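Local coordinates for SAM dependent methyltransferase (Agrobacterium tumefaciens, PDB 2IGT), which binds S-adenosylmethionine and probably transfers its methyl group to an acceptor that is not established, at residues L28-V33 with G295-S300; W141-N146 with Y226-T231; P264-L269 with S325-K330. All blocks are in the same frame, centred on the assembly; numbering follows the deposited sequence.

Interaction 1: residues L28-V33 with G295-S300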
ATOM      1  N   LEU A  28      45.539   3.975   2.976  1.00 23.98           N
ATOM      2  CA  LEU A  28      44.340   4.579   3.533  1.00 23.09           C
ATOM      3  C   LEU A  28      44.612   6.054   3.790  1.00 21.97           C
ATOM      4  O   LEU A  28      45.747   6.436   4.113  1.00 21.26           O
ATOM      5  CB  LEU A  28      43.954   3.894   4.839  1.00 23.17           C
ATOM      6  CG  LEU A  28      43.605   2.401   4.776  1.00 24.74           C
ATOM      7  CD1 LEU A  28      43.496   1.819   6.175  1.00 26.06           C
ATOM      8  CD2 LEU A  28      42.324   2.188   4.013  1.00 23.36           C
ATOM      9  N   PRO A  29      43.585   6.897   3.624  1.00 21.36           N
ATOM     10  CA  PRO A  29      43.750   8.316   3.979  1.00 20.80           C
ATOM     11  C   PRO A  29      44.089   8.474   5.474  1.00 20.26           C
ATOM     12  O   PRO A  29      43.857   7.555   6.269  1.00 19.55           O
ATOM     13  CB  PRO A  29      42.362   8.919   3.719  1.00 20.25           C
ATOM     14  CG  PRO A  29      41.616   7.922   2.878  1.00 21.56           C
ATOM     15  CD  PRO A  29      42.236   6.578   3.100  1.00 21.60           C
ATOM     16  N   ALA A  30      44.603   9.640   5.842  1.00 19.55           N
ATOM     17  CA  ALA A  30      44.751  10.015   7.245  1.00 19.15           C
ATOM     18  C   ALA A  30      43.369  10.013   7.912  1.00 19.03           C
ATOM     19  O   ALA A  30      42.331  10.041   7.238  1.00 19.53           O
ATOM     20  CB  ALA A  30      45.409  11.391   7.360  1.00 18.16           C
ATOM     21  N   GLU A  31      43.339   9.957   9.238  1.00 19.22           N
ATOM     22  CA  GLU A  31      42.053   9.913   9.918  1.00 19.67           C
ATOM     23  C   GLU A  31      42.059  10.868  11.097  1.00 19.89           C
ATOM     24  O   GLU A  31      43.115  11.084  11.730  1.00 18.92           O
ATOM     25  CB  GLU A  31      41.751   8.478  10.355  1.00 19.58           C
ATOM     26  CG  GLU A  31      42.897   7.826  11.124  1.00 21.14           C
ATOM     27  CD  GLU A  31      42.532   6.454  11.676  1.00 21.24           C
ATOM     28  OE1 GLU A  31      41.418   5.970  11.403  1.00 22.18           O
ATOM     29  OE2 GLU A  31      43.372   5.861  12.391  1.00 21.98           O
ATOM     30  N   HIS A  32      40.906  11.487  11.340  1.00 19.88           N
ATOM     31  CA  HIS A  32      40.631  12.197  12.592  1.00 20.40           C
ATOM     32  C   HIS A  32      39.367  11.553  13.151  1.00 19.47           C
ATOM     33  O   HIS A  32      38.303  11.632  12.543  1.00 19.22           O
ATOM     34  CB  HIS A  32      40.378  13.689  12.354  1.00 20.99           C
ATOM     35  CG  HIS A  32      41.556  14.435  11.793  1.00 23.88           C
ATOM     36  ND1 HIS A  32      41.415  15.541  10.981  1.00 28.65           N
ATOM     37  CD2 HIS A  32      42.892  14.238  11.927  1.00 28.29           C
ATOM     38  CE1 HIS A  32      42.610  16.000  10.645  1.00 26.15           C
ATOM     39  NE2 HIS A  32      43.524  15.225  11.202  1.00 27.62           N
ATOM     40  N   VAL A  33      39.482  10.899  14.299  1.00 19.61           N
ATOM     41  CA  VAL A  33      38.365  10.101  14.827  1.00 20.17           C
ATOM     42  C   VAL A  33      38.654   9.839  16.313  1.00 20.83           C
ATOM     43  O   VAL A  33      39.794   9.592  16.664  1.00 20.84           O
ATOM     44  CB  VAL A  33      38.209   8.752  13.997  1.00 19.78           C
ATOM     45  CG1 VAL A  33      39.440   7.812  14.175  1.00 20.93           C
ATOM     46  CG2 VAL A  33      36.894   8.035  14.322  1.00 20.15           C
ATOM     47  N   GLY A 295      44.443   9.556  -1.090  1.00 22.06           N
ATOM     48  CA  GLY A 295      45.016  10.579  -0.216  1.00 21.63           C
ATOM     49  C   GLY A 295      43.967  11.278   0.649  1.00 21.34           C
ATOM     50  O   GLY A 295      42.865  10.767   0.857  1.00 21.23           O
ATOM     51  N   GLY A 296      44.323  12.458   1.151  1.00 20.80           N
ATOM     52  CA  GLY A 296      43.411  13.262   1.950  1.00 19.66           C
ATOM     53  C   GLY A 296      43.164  12.720   3.352  1.00 19.24           C
ATOM     54  O   GLY A 296      44.011  12.043   3.931  1.00 18.04           O
ATOM     55  N   VAL A 297      42.000  13.041   3.907  1.00 18.42           N
ATOM     56  CA  VAL A 297      41.708  12.746   5.315  1.00 18.95           C
ATOM     57  C   VAL A 297      40.230  12.413   5.494  1.00 17.96           C
ATOM     58  O   VAL A 297      39.367  13.007   4.834  1.00 17.93           O
ATOM     59  CB  VAL A 297      42.124  13.918   6.249  1.00 19.17           C
ATOM     60  CG1 VAL A 297      41.390  15.194   5.860  1.00 21.76           C
ATOM     61  CG2 VAL A 297      41.897  13.591   7.744  1.00 20.50           C
ATOM     62  N   VAL A 298      39.966  11.452   6.383  1.00 17.29           N
ATOM     63  CA  VAL A 298      38.615  11.065   6.736  1.00 16.79           C
ATOM     64  C   VAL A 298      38.395  11.433   8.198  1.00 17.03           C
ATOM     65  O   VAL A 298      39.134  10.971   9.101  1.00 17.66           O
ATOM     66  CB  VAL A 298      38.356   9.529   6.495  1.00 16.40           C
ATOM     67  CG1 VAL A 298      36.929   9.152   6.922  1.00 14.70           C
ATOM     68  CG2 VAL A 298      38.569   9.202   5.016  1.00 17.12           C
ATOM     69  N   ALA A 299      37.408  12.291   8.440  1.00 16.59           N
ATOM     70  CA  ALA A 299      37.028  12.658   9.797  1.00 17.49           C
ATOM     71  C   ALA A 299      35.653  12.057  10.044  1.00 17.47           C
ATOM     72  O   ALA A 299      34.743  12.215   9.202  1.00 17.74           O
ATOM     73  CB  ALA A 299      36.990  14.207   9.961  1.00 17.39           C
ATOM     74  N   SER A 300      35.484  11.380  11.185  1.00 17.55           N
ATOM     75  CA  SER A 300      34.198  10.739  11.494  1.00 16.84           C
ATOM     76  C   SER A 300      33.834  10.853  12.965  1.00 17.76           C
ATOM     77  O   SER A 300      34.715  11.033  13.809  1.00 16.61           O
ATOM     78  CB  SER A 300      34.250   9.257  11.117  1.00 17.30           C
ATOM     79  OG  SER A 300      34.813   9.092   9.824  1.00 17.02           O
TER
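The carbonyl oxygen of Val298 takes two donors from the neighbouring strand: His32 N, which reaches Val298 O at 2.9 Å with an N-H...O angle of 163°, and Glu31 CA, whose C-H points at the same Val298 O from 3.2 Å. Ala30 O is gripped in the same manner, by Val298 N at 2.9 Å and by a longer C-H contact from Val297 CA. His32 O then accepts Ser300 N, and the more bent bond from Ala30 N to Gly296 O, 138° at the hydrogen, closes the ladder at its start. This is a parallel pairing, with the strand axes 14° apart, and it adds 30-39 as an edge strand to the Rossmann-like methyltransferase sheet beside 297-306. On the sheet face that carries Ala30, His32, Val297 and Ala299, a methyl of Val297 lies over the imidazole. Val297 CG2 stands anti to the backbone N and thereby reaches across to the neighbouring strand, sitting 3.9 Å from the centroid of the His32 ring in a CH-pi contact offset toward the rim on the ND1-CE1 side. Ahead of the strand, Pro29 wedges its ring against the incoming chain: Pro29 CB lies 3.4 Å from Gly295 O, while Pro29 CG meets Val298 CG2 at 3.9 Å. Val298 shares the other face with Glu31, and there helix 280-290 covers the pair. From that helix His284 hydrogen-bonds both Glu31 OE1 and Ser300 OG, and Arg288 NH2 donates to Pro29 O.

Interaction 2: residues W141-N146 with Y226-T231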
ATOM      1  N   TRP A 141      25.990  21.812   6.661  1.00 19.85           N
ATOM      2  CA  TRP A 141      25.625  22.886   5.719  1.00 20.21           C
ATOM      3  C   TRP A 141      26.626  24.023   5.730  1.00 20.76           C
ATOM      4  O   TRP A 141      26.898  24.619   4.672  1.00 20.63           O
ATOM      5  CB  TRP A 141      24.236  23.460   5.987  1.00 20.45           C
ATOM      6  CG  TRP A 141      23.157  22.447   6.031  1.00 21.67           C
ATOM      7  CD1 TRP A 141      23.137  21.224   5.422  1.00 21.36           C
ATOM      8  CD2 TRP A 141      21.907  22.582   6.720  1.00 21.89           C
ATOM      9  NE1 TRP A 141      21.950  20.573   5.726  1.00 21.12           N
ATOM     10  CE2 TRP A 141      21.183  21.387   6.516  1.00 21.94           C
ATOM     11  CE3 TRP A 141      21.338  23.597   7.499  1.00 23.20           C
ATOM     12  CZ2 TRP A 141      19.907  21.173   7.069  1.00 22.60           C
ATOM     13  CZ3 TRP A 141      20.067  23.378   8.069  1.00 22.77           C
ATOM     14  CH2 TRP A 141      19.374  22.175   7.835  1.00 22.48           C
ATOM     15  N   GLU A 142      27.164  24.318   6.918  0.60 20.93           N
ATOM     16  CA  GLU A 142      28.209  25.322   7.090  0.60 21.42           C
ATOM     17  C   GLU A 142      29.498  24.939   6.365  0.60 20.96           C
ATOM     18  O   GLU A 142      30.109  25.783   5.688  0.60 20.77           O
ATOM     19  CB  GLU A 142      28.447  25.603   8.586  0.60 21.56           C
ATOM     20  CG  GLU A 142      27.323  26.456   9.191  0.60 22.39           C
ATOM     21  CD  GLU A 142      27.319  26.534  10.718  0.60 23.72           C
ATOM     22  OE1 GLU A 142      27.834  25.623  11.410  0.60 27.25           O
ATOM     23  OE2 GLU A 142      26.755  27.521  11.232  0.60 27.47           O
ATOM     24  N   TRP A 143      29.899  23.677   6.516  1.00 20.90           N
ATOM     25  CA  TRP A 143      31.049  23.114   5.801  1.00 20.50           C
ATOM     26  C   TRP A 143      30.830  23.246   4.281  1.00 20.16           C
ATOM     27  O   TRP A 143      31.703  23.706   3.554  1.00 19.75           O
ATOM     28  CB  TRP A 143      31.332  21.654   6.210  1.00 20.48           C
ATOM     29  CG  TRP A 143      32.400  21.054   5.336  1.00 20.08           C
ATOM     30  CD1 TRP A 143      33.760  21.065   5.541  1.00 20.47           C
ATOM     31  CD2 TRP A 143      32.184  20.394   4.088  1.00 20.89           C
ATOM     32  NE1 TRP A 143      34.405  20.449   4.474  1.00 20.28           N
ATOM     33  CE2 TRP A 143      33.459  20.031   3.573  1.00 20.13           C
ATOM     34  CE3 TRP A 143      31.029  20.064   3.350  1.00 20.58           C
ATOM     35  CZ2 TRP A 143      33.607  19.345   2.348  1.00 21.83           C
ATOM     36  CZ3 TRP A 143      31.181  19.381   2.131  1.00 20.98           C
ATOM     37  CH2 TRP A 143      32.460  19.038   1.643  1.00 19.99           C
ATOM     38  N   LEU A 144      29.632  22.870   3.834  1.00 19.79           N
ATOM     39  CA  LEU A 144      29.230  22.957   2.430  1.00 18.75           C
ATOM     40  C   LEU A 144      29.210  24.403   1.885  1.00 18.99           C
ATOM     41  O   LEU A 144      29.794  24.681   0.850  1.00 18.54           O
ATOM     42  CB  LEU A 144      27.853  22.291   2.280  1.00 18.76           C
ATOM     43  CG  LEU A 144      27.155  22.390   0.927  1.00 18.78           C
ATOM     44  CD1 LEU A 144      27.950  21.646  -0.124  1.00 17.66           C
ATOM     45  CD2 LEU A 144      25.715  21.810   1.052  1.00 17.71           C
ATOM     46  N   LYS A 145      28.531  25.305   2.592  1.00 18.96           N
ATOM     47  CA  LYS A 145      28.516  26.730   2.236  1.00 19.63           C
ATOM     48  C   LYS A 145      29.940  27.266   2.069  1.00 19.85           C
ATOM     49  O   LYS A 145      30.257  27.866   1.028  1.00 19.93           O
ATOM     50  CB  LYS A 145      27.720  27.549   3.281  1.00 19.72           C
ATOM     51  CG  LYS A 145      27.507  29.048   2.932  1.00 19.33           C
ATOM     52  CD  LYS A 145      26.529  29.660   3.948  1.00 21.33           C
ATOM     53  CE  LYS A 145      26.258  31.176   3.759  1.00 21.26           C
ATOM     54  NZ  LYS A 145      27.498  31.930   3.876  1.00 23.43           N
ATOM     55  N   ASN A 146      30.787  27.064   3.082  1.00 19.31           N
ATOM     56  CA  ASN A 146      32.189  27.490   3.017  1.00 19.28           C
ATOM     57  C   ASN A 146      32.920  26.921   1.794  1.00 19.15           C
ATOM     58  O   ASN A 146      33.587  27.665   1.061  1.00 18.11           O
ATOM     59  CB  ASN A 146      32.958  27.097   4.285  1.00 19.80           C
ATOM     60  CG  ASN A 146      34.458  27.418   4.175  1.00 22.11           C
ATOM     61  OD1 ASN A 146      35.289  26.532   3.966  1.00 26.08           O
ATOM     62  ND2 ASN A 146      34.788  28.698   4.257  1.00 21.03           N
ATOM     63  N   TYR A 226      31.263  14.994  -9.862  1.00 16.61           N
ATOM     64  CA  TYR A 226      30.827  16.044  -8.942  1.00 17.33           C
ATOM     65  C   TYR A 226      31.986  16.421  -8.028  1.00 17.04           C
ATOM     66  O   TYR A 226      32.855  15.593  -7.710  1.00 17.07           O
ATOM     67  CB  TYR A 226      29.664  15.531  -8.069  1.00 17.54           C
ATOM     68  CG  TYR A 226      28.431  15.171  -8.870  1.00 17.30           C
ATOM     69  CD1 TYR A 226      27.431  16.106  -9.064  1.00 17.35           C
ATOM     70  CD2 TYR A 226      28.290  13.894  -9.465  1.00 17.70           C
ATOM     71  CE1 TYR A 226      26.287  15.799  -9.779  1.00 19.96           C
ATOM     72  CE2 TYR A 226      27.147  13.577 -10.212  1.00 16.50           C
ATOM     73  CZ  TYR A 226      26.139  14.551 -10.345  1.00 19.96           C
ATOM     74  OH  TYR A 226      24.979  14.316 -11.065  1.00 19.69           O
ATOM     75  N   ASP A 227      31.993  17.674  -7.613  1.00 16.73           N
ATOM     76  CA  ASP A 227      33.039  18.197  -6.739  1.00 16.74           C
ATOM     77  C   ASP A 227      32.730  17.899  -5.283  1.00 16.67           C
ATOM     78  O   ASP A 227      33.651  17.733  -4.463  1.00 16.76           O
ATOM     79  CB  ASP A 227      33.181  19.692  -6.953  1.00 16.20           C
ATOM     80  CG  ASP A 227      33.523  20.030  -8.399  1.00 16.41           C
ATOM     81  OD1 ASP A 227      34.606  19.627  -8.873  1.00 16.98           O
ATOM     82  OD2 ASP A 227      32.689  20.669  -9.071  1.00 15.44           O
ATOM     83  N   ILE A 228      31.441  17.868  -4.951  1.00 16.01           N
ATOM     84  CA  ILE A 228      31.018  17.506  -3.594  1.00 16.49           C
ATOM     85  C   ILE A 228      29.857  16.535  -3.679  1.00 16.87           C
ATOM     86  O   ILE A 228      28.923  16.739  -4.469  1.00 16.87           O
ATOM     87  CB  ILE A 228      30.639  18.763  -2.714  1.00 16.55           C
ATOM     88  CG1 ILE A 228      31.871  19.686  -2.550  1.00 16.58           C
ATOM     89  CG2 ILE A 228      29.986  18.315  -1.343  1.00 16.31           C
ATOM     90  CD1 ILE A 228      31.625  21.010  -1.807  1.00 15.54           C
ATOM     91  N   ILE A 229      29.920  15.471  -2.874  1.00 16.61           N
ATOM     92  CA  ILE A 229      28.814  14.537  -2.801  1.00 16.96           C
ATOM     93  C   ILE A 229      28.395  14.413  -1.350  1.00 17.35           C
ATOM     94  O   ILE A 229      29.236  14.140  -0.486  1.00 17.23           O
ATOM     95  CB  ILE A 229      29.180  13.124  -3.361  1.00 17.02           C
ATOM     96  CG1 ILE A 229      29.529  13.205  -4.848  1.00 16.55           C
ATOM     97  CG2 ILE A 229      27.982  12.111  -3.137  1.00 17.49           C
ATOM     98  CD1 ILE A 229      30.121  11.887  -5.415  1.00 17.25           C
ATOM     99  N   LEU A 230      27.114  14.662  -1.095  1.00 16.52           N
ATOM    100  CA  LEU A 230      26.504  14.397   0.210  1.00 19.17           C
ATOM    101  C   LEU A 230      25.538  13.234   0.082  1.00 18.53           C
ATOM    102  O   LEU A 230      24.794  13.150  -0.893  1.00 19.24           O
ATOM    103  CB  LEU A 230      25.729  15.615   0.715  1.00 19.36           C
ATOM    104  CG  LEU A 230      26.373  16.959   0.376  1.00 24.36           C
ATOM    105  CD1 LEU A 230      25.352  18.095   0.590  1.00 29.69           C
ATOM    106  CD2 LEU A 230      27.657  17.178   1.186  1.00 27.07           C
ATOM    107  N   THR A 231      25.544  12.343   1.063  1.00 17.91           N
ATOM    108  CA  THR A 231      24.596  11.226   1.031  1.00 17.31           C
ATOM    109  C   THR A 231      24.097  10.926   2.427  1.00 17.20           C
ATOM    110  O   THR A 231      24.894  10.801   3.377  1.00 16.08           O
ATOM    111  CB  THR A 231      25.184   9.992   0.287  1.00 17.43           C
ATOM    112  OG1 THR A 231      24.183   8.963   0.168  1.00 17.41           O
ATOM    113  CG2 THR A 231      26.474   9.437   0.968  1.00 17.85           C
TER
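Trp143 and Ile228 approach from opposite directions, the indole presenting the rim of its six-membered ring to a methyl group. Ile228 CG2 lies in the ring plane, 3.8 Å from Trp143 CZ3 and nearly as close to Trp143 CH2, so the isoleucine abuts the edge and does not stack on the indole. The torsions explain the reach: CG of Trp143 is anti to the backbone N (chi1 173°) and the ring plane is turned perpendicular to the CA-CB-CG plane (chi2 90°), which carries the benzo end toward the sheet although its CB bond leaves the helix to one side of the strand. Leu144, one residue on, is directed toward the strand and divides its two methyls between successive inward residues. Leu144 CD1 rests against Ile228 CG2 at 4.1 Å, and Leu144 CD2 meets Leu230 CD1 at 3.8 Å, the leucine crossing both partners at a slant. Leu230 CD2 also comes within 4.3 Å of Trp143 CZ3. The contact is thus wholly apolar, carried by two residues from each side, with Ile228 and Leu230 facing the helix and Ile229 between them turned to the far face of the sheet. The polar edge of the indole is anchored elsewhere: Trp143 NE1 donates to Glu328 OE2, and Arg326 makes a cation-pi contact with the ring, which should together fix its rotation. Residues 141-146 of helix 138-150 run nearly antiparallel to strand 228-231, the two axes approaching to 11.1 Å, as expected for a helix layered on the alpha/beta sheet of a SAM-dependent methyltransferase. Around them, strand 268-273 brings Val270 against Trp143 and Leu230, strand 156-160 borders Leu230 through Asn159, and helix 166-173 packs Ala171 on Leu144.

Interaction 3: residues P264-L269 with S325-K330. With ACY (acetic acid), chain H.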
ATOM      1  N   PRO A 264      38.373  15.033 -10.293  1.00 17.68           N
ATOM      2  CA  PRO A 264      39.794  15.101  -9.896  1.00 17.95           C
ATOM      3  C   PRO A 264      40.062  16.178  -8.852  1.00 18.20           C
ATOM      4  O   PRO A 264      40.931  15.986  -8.005  1.00 18.80           O
ATOM      5  CB  PRO A 264      40.516  15.443 -11.214  1.00 18.14           C
ATOM      6  CG  PRO A 264      39.653  14.826 -12.229  1.00 18.73           C
ATOM      7  CD  PRO A 264      38.230  15.105 -11.753  1.00 17.36           C
ATOM      8  N   LYS A 265      39.333  17.296  -8.918  1.00 17.72           N
ATOM      9  CA  LYS A 265      39.506  18.401  -7.954  1.00 18.11           C
ATOM     10  C   LYS A 265      38.414  18.395  -6.883  1.00 18.01           C
ATOM     11  O   LYS A 265      38.061  19.455  -6.357  1.00 18.44           O
ATOM     12  CB  LYS A 265      39.526  19.764  -8.675  1.00 17.86           C
ATOM     13  CG  LYS A 265      40.645  19.929  -9.674  1.00 19.31           C
ATOM     14  CD  LYS A 265      40.520  21.262 -10.432  1.00 20.17           C
ATOM     15  CE  LYS A 265      41.562  21.396 -11.519  1.00 23.35           C
ATOM     16  NZ  LYS A 265      42.947  21.709 -11.003  1.00 23.67           N
ATOM     17  N   ALA A 266      37.878  17.209  -6.558  1.00 16.67           N
ATOM     18  CA  ALA A 266      36.805  17.098  -5.569  1.00 16.61           C
ATOM     19  C   ALA A 266      37.185  17.687  -4.203  1.00 16.49           C
ATOM     20  O   ALA A 266      38.338  17.570  -3.757  1.00 16.35           O
ATOM     21  CB  ALA A 266      36.323  15.642  -5.411  1.00 15.27           C
ATOM     22  N   LEU A 267      36.197  18.306  -3.559  1.00 16.10           N
ATOM     23  CA  LEU A 267      36.370  18.894  -2.240  1.00 17.22           C
ATOM     24  C   LEU A 267      35.836  18.048  -1.099  1.00 17.23           C
ATOM     25  O   LEU A 267      36.182  18.267   0.063  1.00 16.71           O
ATOM     26  CB  LEU A 267      35.756  20.297  -2.192  1.00 17.18           C
ATOM     27  CG  LEU A 267      36.666  21.262  -2.978  1.00 20.45           C
ATOM     28  CD1 LEU A 267      35.954  22.545  -3.299  1.00 23.28           C
ATOM     29  CD2 LEU A 267      37.964  21.526  -2.202  1.00 24.49           C
ATOM     30  N   GLY A 268      34.962  17.095  -1.393  1.00 16.97           N
ATOM     31  CA  GLY A 268      34.512  16.270  -0.306  1.00 16.03           C
ATOM     32  C   GLY A 268      33.451  15.233  -0.613  1.00 16.95           C
ATOM     33  O   GLY A 268      32.682  15.376  -1.553  1.00 16.40           O
ATOM     34  N   LEU A 269      33.444  14.174   0.187  1.00 16.50           N
ATOM     35  CA  LEU A 269      32.373  13.196   0.146  1.00 17.06           C
ATOM     36  C   LEU A 269      31.889  13.073   1.567  1.00 17.34           C
ATOM     37  O   LEU A 269      32.681  12.743   2.458  1.00 18.29           O
ATOM     38  CB  LEU A 269      32.867  11.859  -0.421  1.00 16.89           C
ATOM     39  CG  LEU A 269      32.015  10.588  -0.229  1.00 19.03           C
ATOM     40  CD1 LEU A 269      30.610  10.765  -0.794  1.00 19.65           C
ATOM     41  CD2 LEU A 269      32.716   9.409  -0.905  1.00 17.82           C
ATOM     42  N   SER A 325      30.697  10.638   8.442  1.00 16.70           N
ATOM     43  CA  SER A 325      32.054  10.433   8.008  1.00 17.53           C
ATOM     44  C   SER A 325      32.278  11.305   6.769  1.00 17.92           C
ATOM     45  O   SER A 325      31.473  11.283   5.841  1.00 17.82           O
ATOM     46  CB  SER A 325      32.283   8.958   7.665  1.00 16.68           C
ATOM     47  OG  SER A 325      33.649   8.774   7.331  1.00 18.66           O
ATOM     48  N   ARG A 326      33.377  12.062   6.763  1.00 17.77           N
ATOM     49  CA  ARG A 326      33.664  12.998   5.699  1.00 18.68           C
ATOM     50  C   ARG A 326      35.096  12.809   5.186  1.00 18.19           C
ATOM     51  O   ARG A 326      36.068  12.906   5.954  1.00 17.93           O
ATOM     52  CB  ARG A 326      33.478  14.431   6.202  1.00 19.43           C
ATOM     53  CG  ARG A 326      33.833  15.519   5.187  1.00 22.47           C
ATOM     54  CD  ARG A 326      33.493  16.869   5.796  1.00 27.20           C
ATOM     55  NE  ARG A 326      34.438  17.146   6.870  1.00 32.76           N
ATOM     56  CZ  ARG A 326      34.174  17.830   7.972  1.00 34.33           C
ATOM     57  NH1 ARG A 326      32.960  18.328   8.193  1.00 36.41           N
ATOM     58  NH2 ARG A 326      35.142  18.001   8.860  1.00 36.38           N
ATOM     59  N   TRP A 327      35.202  12.521   3.892  1.00 17.73           N
ATOM     60  CA  TRP A 327      36.482  12.516   3.201  1.00 17.69           C
ATOM     61  C   TRP A 327      36.711  13.896   2.573  1.00 17.89           C
ATOM     62  O   TRP A 327      35.800  14.470   1.967  1.00 17.68           O
ATOM     63  CB  TRP A 327      36.565  11.422   2.111  1.00 17.89           C
ATOM     64  CG  TRP A 327      37.878  11.549   1.317  1.00 17.66           C
ATOM     65  CD1 TRP A 327      39.105  11.015   1.648  1.00 18.63           C
ATOM     66  CD2 TRP A 327      38.091  12.333   0.134  1.00 17.66           C
ATOM     67  NE1 TRP A 327      40.055  11.387   0.708  1.00 17.86           N
ATOM     68  CE2 TRP A 327      39.461  12.209  -0.217  1.00 18.95           C
ATOM     69  CE3 TRP A 327      37.255  13.132  -0.665  1.00 16.93           C
ATOM     70  CZ2 TRP A 327      40.005  12.842  -1.339  1.00 18.28           C
ATOM     71  CZ3 TRP A 327      37.809  13.761  -1.803  1.00 19.07           C
ATOM     72  CH2 TRP A 327      39.164  13.614  -2.115  1.00 19.22           C
ATOM     73  N   GLU A 328      37.933  14.410   2.712  1.00 17.84           N
ATOM     74  CA  GLU A 328      38.340  15.654   2.068  1.00 20.03           C
ATOM     75  C   GLU A 328      39.774  15.481   1.597  1.00 21.24           C
ATOM     76  O   GLU A 328      40.556  14.755   2.254  1.00 20.90           O
ATOM     77  CB  GLU A 328      38.331  16.819   3.059  1.00 19.55           C
ATOM     78  CG  GLU A 328      36.963  17.308   3.511  1.00 21.55           C
ATOM     79  CD  GLU A 328      37.096  18.436   4.512  1.00 21.55           C
ATOM     80  OE1 GLU A 328      37.277  18.144   5.712  1.00 27.56           O
ATOM     81  OE2 GLU A 328      37.037  19.611   4.107  1.00 20.50           O
ATOM     82  N   PRO A 329      40.151  16.184   0.499  1.00 22.82           N
ATOM     83  CA  PRO A 329      41.523  16.061   0.020  1.00 25.08           C
ATOM     84  C   PRO A 329      42.489  16.763   0.956  1.00 27.35           C
ATOM     85  O   PRO A 329      43.702  16.520   0.873  1.00 29.04           O
ATOM     86  CB  PRO A 329      41.482  16.764  -1.346  1.00 24.63           C
ATOM     87  CG  PRO A 329      40.437  17.783  -1.202  1.00 24.06           C
ATOM     88  CD  PRO A 329      39.370  17.115  -0.343  1.00 21.89           C
ATOM     89  N   LYS A 330      41.937  17.595   1.841  1.00 29.72           N
ATOM     90  CA  LYS A 330      42.678  18.435   2.777  1.00 33.14           C
ATOM     91  C   LYS A 330      44.189  18.459   2.571  1.00 33.01           C
ATOM     92  O   LYS A 330      44.657  19.131   1.635  1.00 34.05           O
ATOM     93  CB  LYS A 330      42.274  18.175   4.241  1.00 32.91           C
ATOM     94  CG  LYS A 330      41.144  19.114   4.724  1.00 35.13           C
ATOM     95  CD  LYS A 330      40.318  18.540   5.898  1.00 35.40           C
ATOM     96  CE  LYS A 330      40.533  19.264   7.248  1.00 41.67           C
ATOM     97  NZ  LYS A 330      41.562  18.608   8.157  1.00 42.58           N
TER
HETATM   98  C   ACY H1010      33.503  20.916  10.920  1.00 48.14           C
HETATM   99  O   ACY H1010      32.749  21.040   9.936  1.00 47.44           O
HETATM  100  OXT ACY H1010      34.416  20.059  11.004  1.00 48.19           O
HETATM  101  CH3 ACY H1010      33.297  21.850  12.086  1.00 48.30           C
HETATM  102  O   HOH W   1      37.287  20.231   1.513  1.00 29.77           O
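Leu269 and Trp327 form an antiparallel hydrogen-bonded pair, and the tight part of the contact lies here. Leu269 N donates to Trp327 O at 3.0 Å, and Trp327 N returns a bond to Leu269 O at 2.9 Å, lying in the plane of that carbonyl. Gly268, which has no side chain, brings its CA to 3.2 Å from Trp327 O, adding a C-H...O contact to the same acceptor. Pro329 finishes the close packing by setting CG 3.3 Å from Ala266 O and CD against Leu267 O. The indole of Trp327, with CG anti to the backbone N (chi1 174°), extends toward the incoming loop, where Trp327 CZ3 only brushes Ala266 CB at 4.3 Å. Its far edge is pinned by the bond from Trp327 NE1 to Gly295 O. The other side is looser and bridged by water. There a water joins the loop to the strand, donating to Leu267 O and to Glu328 OE2, so that this carboxylate oxygen serves both the water and Trp143. Glu328 OE1 makes a salt bridge with Arg326 NE, 3.2 Å long, though its hydrogen bond is weak because the N-H...O angle is only 123°. The guanidinium turns its two terminal nitrogens to an acetic acid molecule, probably from the crystallisation liquor: Arg326 NH1 hydrogen-bonds its O and NH2 its OXT, with OXT at the edge in the guanidinium plane. Strand 268-273 is flanked on its other side by 228-231, and 318-328 by 297-306, while Met287 of helix 280-290 lies on Leu269 and Ser325.

From the N terminus, strand 30-39 is separated by some 260 residues from 297-306, its partner, and interaction 1 closes this long loop. Inside it nests interaction 2, where helix 138-150 meets strand 228-231 after 79 intervening residues. Interaction 3 opens only after interaction 2 has closed; it starts within the loop of interaction 1 and ends beyond it, so those two cross. All three reach the same eight-stranded sheet. Val297 N to Glu328 O joins interactions 1 and 3, and Leu267 N to Asp227 O joins 3 and 2. The order 30-39, 297-306, 318-328, 268-273, 228-231 is thereby fixed from the edge inward, with helix 138-150 laid against strand 228-231.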